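Local atomic coordinates of TqaL (Neurospora crassa, PDB entry 7EEH), a protein that belongs to the 2OG-Fe dioxygenase family of the cupin clan and carries an iron ion in its beta-sheet fold. Residues Gly49-Asp54 and Leu126-Gln131; Cys82-Thr87 and Ser156-Cys161; Leu133-Gly138 and Met303-Phe308. The protein carries 1 engineered substitution. All blocks are in the same frame, centred on the assembly; numbering follows the deposited sequence.

Contact 1. Residues Gly49-Asp54 and Leu126-Gln131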
loop_
_atom_site.group_PDB
_atom_site.type_symbol
_atom_site.label_atom_id
_atom_site.label_comp_id
_atom_site.label_asym_id
_atom_site.label_seq_id
_atom_site.Cartn_x
_atom_site.Cartn_y
_atom_site.Cartn_z
ATOM N N GLY B 49 -13.633 -3.657 9.888
ATOM C CA GLY B 49 -14.622 -3.075 10.771
ATOM C C GLY B 49 -14.457 -3.357 12.253
ATOM O O GLY B 49 -15.266 -2.873 13.048
ATOM N N ALA B 50 -13.441 -4.120 12.650
ATOM C CA ALA B 50 -13.217 -4.375 14.072
ATOM C C ALA B 50 -12.838 -3.085 14.792
ATOM O O ALA B 50 -12.026 -2.306 14.292
ATOM C CB ALA B 50 -12.095 -5.400 14.271
ATOM N N THR B 51 -13.400 -2.868 15.986
ATOM C CA THR B 51 -12.977 -1.733 16.789
ATOM C C THR B 51 -11.882 -2.165 17.751
ATOM O O THR B 51 -11.796 -3.335 18.143
ATOM C CB THR B 51 -14.150 -1.111 17.563
ATOM O OG1 THR B 51 -14.586 -2.007 18.600
ATOM C CG2 THR B 51 -15.306 -0.823 16.624
ATOM N N ARG B 52 -11.019 -1.218 18.112
ATOM C CA ARG B 52 -9.951 -1.561 19.044
ATOM C C ARG B 52 -10.499 -1.932 20.414
ATOM O O ARG B 52 -9.885 -2.729 21.129
ATOM C CB ARG B 52 -8.960 -0.416 19.167
ATOM C CG ARG B 52 -8.453 0.050 17.833
ATOM C CD ARG B 52 -6.955 0.229 17.846
ATOM N NE ARG B 52 -6.551 1.136 16.779
ATOM C CZ ARG B 52 -5.481 0.959 16.019
ATOM N NH1 ARG B 52 -4.707 -0.101 16.217
ATOM N NH2 ARG B 52 -5.193 1.836 15.063
ATOM N N ALA B 53 -11.646 -1.375 20.794
ATOM C CA ALA B 53 -12.272 -1.797 22.039
ATOM C C ALA B 53 -12.703 -3.257 21.961
ATOM O O ALA B 53 -12.507 -4.020 22.915
ATOM C CB ALA B 53 -13.460 -0.889 22.357
ATOM N N ASP B 54 -13.267 -3.672 20.823
ATOM C CA ASP B 54 -13.695 -5.059 20.684
ATOM C C ASP B 54 -12.515 -6.015 20.568
ATOM O O ASP B 54 -12.602 -7.154 21.038
ATOM C CB ASP B 54 -14.623 -5.198 19.486
ATOM C CG ASP B 54 -16.046 -4.799 19.825
ATOM O OD1 ASP B 54 -16.348 -4.686 21.032
ATOM O OD2 ASP B 54 -16.851 -4.593 18.906
ATOM N N LEU B 126 -21.630 -10.435 18.955
ATOM C CA LEU B 126 -21.760 -9.039 18.544
ATOM C C LEU B 126 -20.442 -8.270 18.644
ATOM O O LEU B 126 -20.408 -7.070 18.358
ATOM C CB LEU B 126 -22.851 -8.336 19.365
ATOM C CG LEU B 126 -24.265 -8.934 19.268
ATOM C CD1 LEU B 126 -25.318 -8.013 19.922
ATOM C CD2 LEU B 126 -24.653 -9.257 17.829
ATOM N N ASN B 127 -19.371 -8.922 19.066
ATOM C CA ASN B 127 -18.048 -8.318 19.055
ATOM C C ASN B 127 -17.610 -8.124 17.603
ATOM O O ASN B 127 -17.598 -9.080 16.822
ATOM C CB ASN B 127 -17.093 -9.224 19.836
ATOM C CG ASN B 127 -15.679 -8.716 19.867
ATOM O OD1 ASN B 127 -15.036 -8.560 18.826
ATOM N ND2 ASN B 127 -15.169 -8.475 21.069
ATOM N N THR B 128 -17.296 -6.881 17.223
ATOM C CA THR B 128 -16.985 -6.598 15.819
ATOM C C THR B 128 -15.680 -7.238 15.349
ATOM O O THR B 128 -15.488 -7.392 14.134
ATOM C CB THR B 128 -16.909 -5.089 15.567
ATOM O OG1 THR B 128 -15.838 -4.532 16.349
ATOM C CG2 THR B 128 -18.222 -4.424 15.939
ATOM N N ALA B 129 -14.767 -7.565 16.262
ATOM C CA ALA B 129 -13.569 -8.303 15.874
ATOM C C ALA B 129 -13.900 -9.758 15.594
ATOM O O ALA B 129 -13.442 -10.321 14.591
ATOM C CB ALA B 129 -12.483 -8.200 16.953
ATOM N N PHE B 130 -14.708 -10.383 16.452
ATOM C CA PHE B 130 -15.203 -11.720 16.129
ATOM C C PHE B 130 -15.934 -11.728 14.792
ATOM O O PHE B 130 -15.736 -12.639 13.974
ATOM C CB PHE B 130 -16.136 -12.243 17.225
ATOM C CG PHE B 130 -16.888 -13.496 16.824
ATOM C CD1 PHE B 130 -16.283 -14.741 16.909
ATOM C CD2 PHE B 130 -18.188 -13.421 16.343
ATOM C CE1 PHE B 130 -16.963 -15.890 16.530
ATOM C CE2 PHE B 130 -18.874 -14.568 15.967
ATOM C CZ PHE B 130 -18.264 -15.803 16.059
ATOM N N GLN B 131 -16.800 -10.729 14.557
ATOM C CA GLN B 131 -17.511 -10.662 13.284
ATOM C C GLN B 131 -16.533 -10.513 12.125
ATOM O O GLN B 131 -16.707 -11.134 11.076
ATOM C CB GLN B 131 -18.520 -9.511 13.286
ATOM C CG GLN B 131 -19.626 -9.669 14.348
ATOM C CD GLN B 131 -20.686 -8.577 14.286
ATOM O OE1 GLN B 131 -20.460 -7.508 13.726
ATOM N NE2 GLN B 131 -21.855 -8.853 14.861
#
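Two N-capped helix starts meet here: Thr51 caps helix 52-58, Asn127 caps helix 128-141, and each end lends polar groups to the other. Asp54, in the first turn of helix 52-58, has its CB directed toward 126-131; CB lies 3.4 Å from OG1 of Thr128 and nearly as close to OD1 of Asn127. CG stands anti to its own carbonyl carbon (chi1 -82°), which carries the carboxylate over to Thr128. OD1 passes alongside the Asn127 amide, the two planes 35° apart. OD2 is gripped twice: OG1 of Thr128 donates to its anti lone pair at 2.8 Å, and the backbone N of Thr128 reaches it from above the carboxylate plane at 2.9 Å. That N-H belongs to the first turn of helix 128-141, so the helix end probably favours the ionised carboxylate. Thr128 holds OG1 in the crowded position between its backbone N and carbonyl carbon, so hydroxyl and amide converge on one oxygen. With its proton given to Asp54, OG1 of Thr128 accepts from Thr51 N at 3.0 Å, and a short hydrogen-bond chain joins the two segments. Thr51 in turn uses its own OG1 to cap Asp54 N. Beside the polar group, CB of Ala50 rests 3.6 Å from CA of Ala129, just after Gly49 has closed helix 38-48 in a Schellman motif. Asn127, with CG anti to the backbone N, works in both directions: OD1 caps Phe130 N at 3.0 Å and Ala129 N weakly, while ND2 donates to Asp54 O at 2.9 Å, 27° above that carbonyl's plane.

Contact 2. Residues Cys82-Thr87 and Ser156-Cys161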
loop_
_atom_site.group_PDB
_atom_site.type_symbol
_atom_site.label_atom_id
_atom_site.label_comp_id
_atom_site.label_asym_id
_atom_site.label_seq_id
_atom_site.Cartn_x
_atom_site.Cartn_y
_atom_site.Cartn_z
ATOM N N CYS B 82 -24.262 -19.569 9.621
ATOM C CA CYS B 82 -24.462 -19.874 8.214
ATOM C C CYS B 82 -23.745 -18.824 7.376
ATOM O O CYS B 82 -24.015 -17.626 7.509
ATOM C CB CYS B 82 -25.953 -19.900 7.861
ATOM S SG CYS B 82 -26.246 -20.046 6.080
ATOM N N PHE B 83 -22.815 -19.265 6.541
ATOM C CA PHE B 83 -22.321 -18.424 5.458
ATOM C C PHE B 83 -23.319 -18.550 4.308
ATOM O O PHE B 83 -23.417 -19.607 3.681
ATOM C CB PHE B 83 -20.918 -18.850 5.038
ATOM C CG PHE B 83 -19.829 -18.465 6.015
ATOM C CD1 PHE B 83 -19.461 -17.144 6.182
ATOM C CD2 PHE B 83 -19.155 -19.437 6.737
ATOM C CE1 PHE B 83 -18.438 -16.797 7.056
ATOM C CE2 PHE B 83 -18.140 -19.102 7.615
ATOM C CZ PHE B 83 -17.783 -17.777 7.778
ATOM N N ASP B 84 -24.091 -17.496 4.061
ATOM C CA ASP B 84 -25.153 -17.498 3.059
ATOM C C ASP B 84 -24.668 -16.694 1.859
ATOM O O ASP B 84 -24.576 -15.461 1.924
ATOM C CB ASP B 84 -26.439 -16.905 3.637
ATOM C CG ASP B 84 -27.642 -17.109 2.728
ATOM O OD1 ASP B 84 -27.454 -17.189 1.499
ATOM O OD2 ASP B 84 -28.775 -17.197 3.253
ATOM N N PHE B 85 -24.366 -17.377 0.768
ATOM C CA PHE B 85 -23.807 -16.696 -0.388
ATOM C C PHE B 85 -24.867 -16.256 -1.391
ATOM O O PHE B 85 -24.514 -15.730 -2.448
ATOM C CB PHE B 85 -22.745 -17.573 -1.040
ATOM C CG PHE B 85 -21.432 -17.513 -0.322
ATOM C CD1 PHE B 85 -20.654 -16.368 -0.386
ATOM C CD2 PHE B 85 -21.006 -18.564 0.466
ATOM C CE1 PHE B 85 -19.456 -16.292 0.295
ATOM C CE2 PHE B 85 -19.809 -18.488 1.158
ATOM C CZ PHE B 85 -19.034 -17.357 1.067
ATOM N N SER B 86 -26.149 -16.433 -1.069
ATOM C CA SER B 86 -27.222 -15.773 -1.801
ATOM C C SER B 86 -27.520 -14.404 -1.210
ATOM O O SER B 86 -27.603 -13.414 -1.934
ATOM C CB SER B 86 -28.491 -16.625 -1.788
ATOM O OG SER B 86 -28.211 -17.931 -2.234
ATOM N N THR B 87 -27.683 -14.338 0.107
ATOM C CA THR B 87 -27.810 -13.060 0.789
ATOM C C THR B 87 -26.464 -12.389 1.021
ATOM O O THR B 87 -26.441 -11.235 1.455
ATOM C CB THR B 87 -28.532 -13.240 2.127
ATOM O OG1 THR B 87 -27.697 -13.982 3.022
ATOM C CG2 THR B 87 -29.850 -13.994 1.930
ATOM N N SER B 156 -25.109 -26.510 -2.820
ATOM C CA SER B 156 -25.760 -25.501 -2.006
ATOM C C SER B 156 -25.009 -24.174 -2.084
ATOM O O SER B 156 -23.827 -24.112 -2.437
ATOM C CB SER B 156 -25.854 -25.970 -0.554
ATOM O OG SER B 156 -25.951 -24.869 0.329
ATOM N N ASP B 157 -25.724 -23.097 -1.773
ATOM C CA ASP B 157 -25.149 -21.767 -1.643
ATOM C C ASP B 157 -24.940 -21.358 -0.184
ATOM O O ASP B 157 -24.663 -20.184 0.089
ATOM C CB ASP B 157 -26.045 -20.746 -2.339
ATOM C CG ASP B 157 -27.477 -20.766 -1.813
ATOM O OD1 ASP B 157 -27.778 -21.489 -0.836
ATOM O OD2 ASP B 157 -28.319 -20.045 -2.382
ATOM N N LYS B 158 -25.095 -22.288 0.752
ATOM C CA LYS B 158 -24.994 -22.032 2.181
ATOM C C LYS B 158 -23.955 -22.962 2.786
ATOM O O LYS B 158 -23.876 -24.134 2.411
ATOM C CB LYS B 158 -26.337 -22.265 2.894
ATOM C CG LYS B 158 -27.382 -21.184 2.673
ATOM C CD LYS B 158 -28.798 -21.754 2.727
ATOM C CE LYS B 158 -29.840 -20.749 2.221
ATOM N NZ LYS B 158 -29.492 -20.168 0.874
ATOM N N TRP B 159 -23.158 -22.440 3.718
ATOM C CA TRP B 159 -22.273 -23.257 4.532
ATOM C C TRP B 159 -22.732 -23.200 5.982
ATOM O O TRP B 159 -23.267 -22.190 6.436
ATOM C CB TRP B 159 -20.810 -22.789 4.490
ATOM C CG TRP B 159 -20.147 -22.618 3.148
ATOM C CD1 TRP B 159 -20.391 -21.644 2.239
ATOM C CD2 TRP B 159 -19.077 -23.411 2.610
ATOM N NE1 TRP B 159 -19.569 -21.791 1.149
ATOM C CE2 TRP B 159 -18.753 -22.869 1.350
ATOM C CE3 TRP B 159 -18.379 -24.542 3.063
ATOM C CZ2 TRP B 159 -17.763 -23.407 0.536
ATOM C CZ3 TRP B 159 -17.387 -25.080 2.255
ATOM C CH2 TRP B 159 -17.096 -24.515 0.997
ATOM N N VAL B 160 -22.495 -24.286 6.703
ATOM C CA VAL B 160 -22.679 -24.335 8.148
ATOM C C VAL B 160 -21.319 -24.133 8.783
ATOM O O VAL B 160 -20.366 -24.846 8.451
ATOM C CB VAL B 160 -23.279 -25.675 8.603
ATOM C CG1 VAL B 160 -23.500 -25.665 10.125
ATOM C CG2 VAL B 160 -24.555 -25.971 7.853
ATOM N N CYS B 161 -21.224 -23.173 9.695
ATOM C CA CYS B 161 -19.994 -22.932 10.435
ATOM C C CYS B 161 -20.296 -23.148 11.910
ATOM O O CYS B 161 -21.038 -22.363 12.519
ATOM C CB CYS B 161 -19.460 -21.528 10.184
ATOM S SG CYS B 161 -18.018 -21.134 11.215
#
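Backbone hydrogen bonds set the frame. Phe83 and Trp159 form a hydrogen-bonded antiparallel pair: Trp159 N donates to Phe83 O in the carbonyl plane at 2.8 Å, and Phe83 N returns to Trp159 O at 3.0 Å, from above that plane. Where strand 74-84 ends, Phe85 N adds a further bond, meeting Asp157 O nearly along the C=O axis. CA-H...O contacts from Cys82 to Trp159 O and from Lys158 to Phe83 O also reach these two carbonyl oxygens. These strands are neighbours in the large antiparallel sheet of this cupin-clan fold, with strand 89-92 beyond the first and strand 267-277 beyond the second. Apolar contacts gather on the face bearing Phe83 and Trp159, and Phe85, just past the strand end, extends them. CB of Phe83 lies 4.0 Å from CB of Trp159. CB of Cys161 approaches CE2 of Phe83 at 3.8 Å, its sulfur set obliquely to the ring. Phe85 brings CE2 to 3.3 Å from NE1 of Trp159; the rings meet rim to rim with planes at 76°. His142 stacks on Phe85, and Arg278 makes a cation-pi contact with Trp159. Charged groups meet on the face that Asp84 and Lys158 share with Cys82, joined by Asp157 from the loop before strand 158-170. Lys158 bends at its end (chi4 51°), so NZ pairs with Asp157 OD1 at 2.8 Å and makes only a long salt bridge, 3.7 Å, to Asp84 OD1. OD2 of Asp84 forms a salt bridge with Arg91, while its OD1 accepts from Ser86 N in an Asx turn and from Thr87 N above the carboxylate plane.

Contact 3. Residues Leu133-Gly138 and Met303-Phe308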
loop_
_atom_site.group_PDB
_atom_site.type_symbol
_atom_site.label_atom_id
_atom_site.label_comp_id
_atom_site.label_asym_id
_atom_site.label_seq_id
_atom_site.Cartn_x
_atom_site.Cartn_y
_atom_site.Cartn_z
ATOM N N LEU B 133 -13.610 -11.710 12.028
ATOM C CA LEU B 133 -13.021 -13.032 11.824
ATOM C C LEU B 133 -13.902 -13.902 10.941
ATOM O O LEU B 133 -13.395 -14.619 10.075
ATOM C CB LEU B 133 -12.759 -13.728 13.160
ATOM C CG LEU B 133 -11.433 -13.385 13.848
ATOM C CD1 LEU B 133 -11.396 -13.938 15.272
ATOM C CD2 LEU B 133 -10.228 -13.888 13.026
ATOM N N LEU B 134 -15.222 -13.863 11.145
ATOM C CA LEU B 134 -16.126 -14.624 10.286
ATOM C C LEU B 134 -16.061 -14.130 8.848
ATOM O O LEU B 134 -16.012 -14.930 7.909
ATOM C CB LEU B 134 -17.561 -14.526 10.806
ATOM C CG LEU B 134 -17.973 -15.397 11.999
ATOM C CD1 LEU B 134 -19.352 -14.979 12.459
ATOM C CD2 LEU B 134 -17.958 -16.881 11.634
ATOM N N VAL B 135 -16.102 -12.809 8.656
ATOM C CA VAL B 135 -16.028 -12.257 7.308
ATOM C C VAL B 135 -14.719 -12.678 6.650
ATOM O O VAL B 135 -14.699 -13.124 5.496
ATOM C CB VAL B 135 -16.198 -10.726 7.351
ATOM C CG1 VAL B 135 -16.062 -10.137 5.988
ATOM C CG2 VAL B 135 -17.579 -10.369 7.910
ATOM N N PHE B 136 -13.610 -12.548 7.383
ATOM C CA PHE B 136 -12.301 -12.963 6.882
ATOM C C PHE B 136 -12.344 -14.380 6.330
ATOM O O PHE B 136 -11.910 -14.635 5.199
ATOM C CB PHE B 136 -11.271 -12.858 8.013
ATOM C CG PHE B 136 -9.903 -13.463 7.704
ATOM C CD1 PHE B 136 -8.912 -12.703 7.087
ATOM C CD2 PHE B 136 -9.583 -14.744 8.124
ATOM C CE1 PHE B 136 -7.638 -13.228 6.869
ATOM C CE2 PHE B 136 -8.322 -15.277 7.915
ATOM C CZ PHE B 136 -7.342 -14.513 7.280
ATOM N N LYS B 137 -12.862 -15.319 7.117
ATOM C CA LYS B 137 -12.877 -16.717 6.689
ATOM C C LYS B 137 -13.756 -16.914 5.458
ATOM O O LYS B 137 -13.365 -17.613 4.514
ATOM C CB LYS B 137 -13.353 -17.621 7.830
ATOM C CG LYS B 137 -13.369 -19.097 7.436
ATOM C CD LYS B 137 -13.669 -20.061 8.590
ATOM C CE LYS B 137 -13.368 -21.506 8.130
ATOM N NZ LYS B 137 -13.743 -22.557 9.114
ATOM N N GLY B 138 -14.954 -16.315 5.452
ATOM C CA GLY B 138 -15.847 -16.482 4.309
ATOM C C GLY B 138 -15.238 -15.963 3.021
ATOM O O GLY B 138 -15.366 -16.581 1.959
HETATM N N MSE B 303 -28.368 -12.672 14.891
HETATM C CA MSE B 303 -27.153 -12.005 14.450
HETATM C C MSE B 303 -27.009 -12.182 12.946
HETATM O O MSE B 303 -27.169 -13.283 12.422
HETATM C CB MSE B 303 -25.940 -12.558 15.204
HETATM C CG MSE B 303 -24.664 -11.785 14.981
HETATM SE SE MSE B 303 -23.578 -12.552 13.543
HETATM C CE MSE B 303 -22.078 -12.813 14.530
ATOM N N GLU B 304 -26.747 -11.086 12.236
ATOM C CA GLU B 304 -26.508 -11.179 10.804
ATOM C C GLU B 304 -25.683 -9.981 10.371
ATOM O O GLU B 304 -26.033 -8.844 10.696
ATOM C CB GLU B 304 -27.820 -11.240 10.017
ATOM C CG GLU B 304 -27.617 -11.318 8.512
ATOM C CD GLU B 304 -28.707 -12.092 7.798
ATOM O OE1 GLU B 304 -29.538 -12.742 8.468
ATOM O OE2 GLU B 304 -28.718 -12.066 6.554
ATOM N N VAL B 305 -24.579 -10.234 9.674
ATOM C CA VAL B 305 -23.725 -9.160 9.174
ATOM C C VAL B 305 -23.415 -9.449 7.713
ATOM O O VAL B 305 -23.320 -10.619 7.320
ATOM C CB VAL B 305 -22.426 -9.007 9.989
ATOM C CG1 VAL B 305 -22.732 -8.706 11.450
ATOM C CG2 VAL B 305 -21.545 -10.231 9.867
ATOM N N PRO B 306 -23.257 -8.426 6.878
ATOM C CA PRO B 306 -22.891 -8.668 5.479
ATOM C C PRO B 306 -21.471 -9.195 5.358
ATOM O O PRO B 306 -20.597 -8.864 6.157
ATOM C CB PRO B 306 -23.024 -7.284 4.833
ATOM C CG PRO B 306 -22.928 -6.313 5.970
ATOM C CD PRO B 306 -23.534 -7.005 7.149
ATOM N N LEU B 307 -21.255 -10.045 4.349
ATOM C CA LEU B 307 -19.901 -10.476 4.010
ATOM C C LEU B 307 -19.188 -9.439 3.165
ATOM O O LEU B 307 -17.960 -9.325 3.235
ATOM C CB LEU B 307 -19.925 -11.799 3.246
ATOM C CG LEU B 307 -20.289 -13.048 4.032
ATOM C CD1 LEU B 307 -20.562 -14.196 3.079
ATOM C CD2 LEU B 307 -19.166 -13.389 4.985
ATOM N N PHE B 308 -19.940 -8.696 2.359
ATOM C CA PHE B 308 -19.412 -7.679 1.464
ATOM C C PHE B 308 -20.242 -6.420 1.641
ATOM O O PHE B 308 -21.473 -6.472 1.601
ATOM C CB PHE B 308 -19.440 -8.148 0.005
ATOM C CG PHE B 308 -18.820 -9.515 -0.218
ATOM C CD1 PHE B 308 -19.590 -10.670 -0.121
ATOM C CD2 PHE B 308 -17.472 -9.643 -0.541
ATOM C CE1 PHE B 308 -19.022 -11.931 -0.345
ATOM C CE2 PHE B 308 -16.898 -10.895 -0.762
ATOM C CZ PHE B 308 -17.672 -12.039 -0.660
#
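Residues 133-138 of helix 128-141 and the C-terminal segment 303-308 run past each other without a hydrogen bond between them, coming closest at Val135 and Leu307, whose CA atoms are 5.4 Å apart. The contact is apolar packing of a helix against the chain's outermost strand 304-306 and the residues that follow it. Val135 carries the middle. Its CG1, anti to the backbone N (chi1 177°), presses on the carbonyl oxygen of Leu307 at 3.4 Å. Leu307 O is buried without a polar partner, and the Val135 methyl lies against it. The other branch of Val135, CG2, lies beside the backbone N and reaches Pro306 O at 3.8 Å; it also meets CG2 of Val305 at 4.4 Å in a looser contact. Leu307 answers from its own side: CG stands anti to its carbonyl carbon (chi1 -72°), and CD2 comes to 4.1 Å from CA of Val135, lying against the helix backbone. Gly138, with no side chain, lets that leucine branch settle close to the helix. One residue before Val135, Leu134 meets the selenomethionine Met303 tip to tip, with CD1 of Leu134 4.1 Å from CE of Met303. The selenomethionine chain leaves with CG anti to its backbone N and then bends at chi2 (-94°) and chi3, which turns the methyl toward the leucine. Strand 304-306 is joined to strand 89-92 of the large sheet through the backbone pairing of Val305 with Val90. Phe81 and Phe83 of strand 74-84 pack against Leu134, while Phe136, directed away from 303-308, and Leu133 touch helix 38-48 and strand 190-199.

In the fold
From the N terminus, contact 1 opens after helix 38-48 and closes at the start of helix 128-141. Strand 74-84 lies within that span and opens contact 2, which closes only at strand 158-170, so contacts 1 and 2 cross. Contact 3 leaves from the same helix after contact 1 has closed and returns at the C terminus; it crosses contact 2, and its long loop takes in the iron ligands His184, Asp186 and His253. Met303 touches Leu126 and Phe130, bridging contacts 1 and 3, while Phe83 packs on Leu134 and Gly138, bridging contacts 2 and 3. Contact 1 ties helix 128-141 to helix 52-58, contact 3 ties it to strand 304-306, and contact 2 joins two strands of the same sheet.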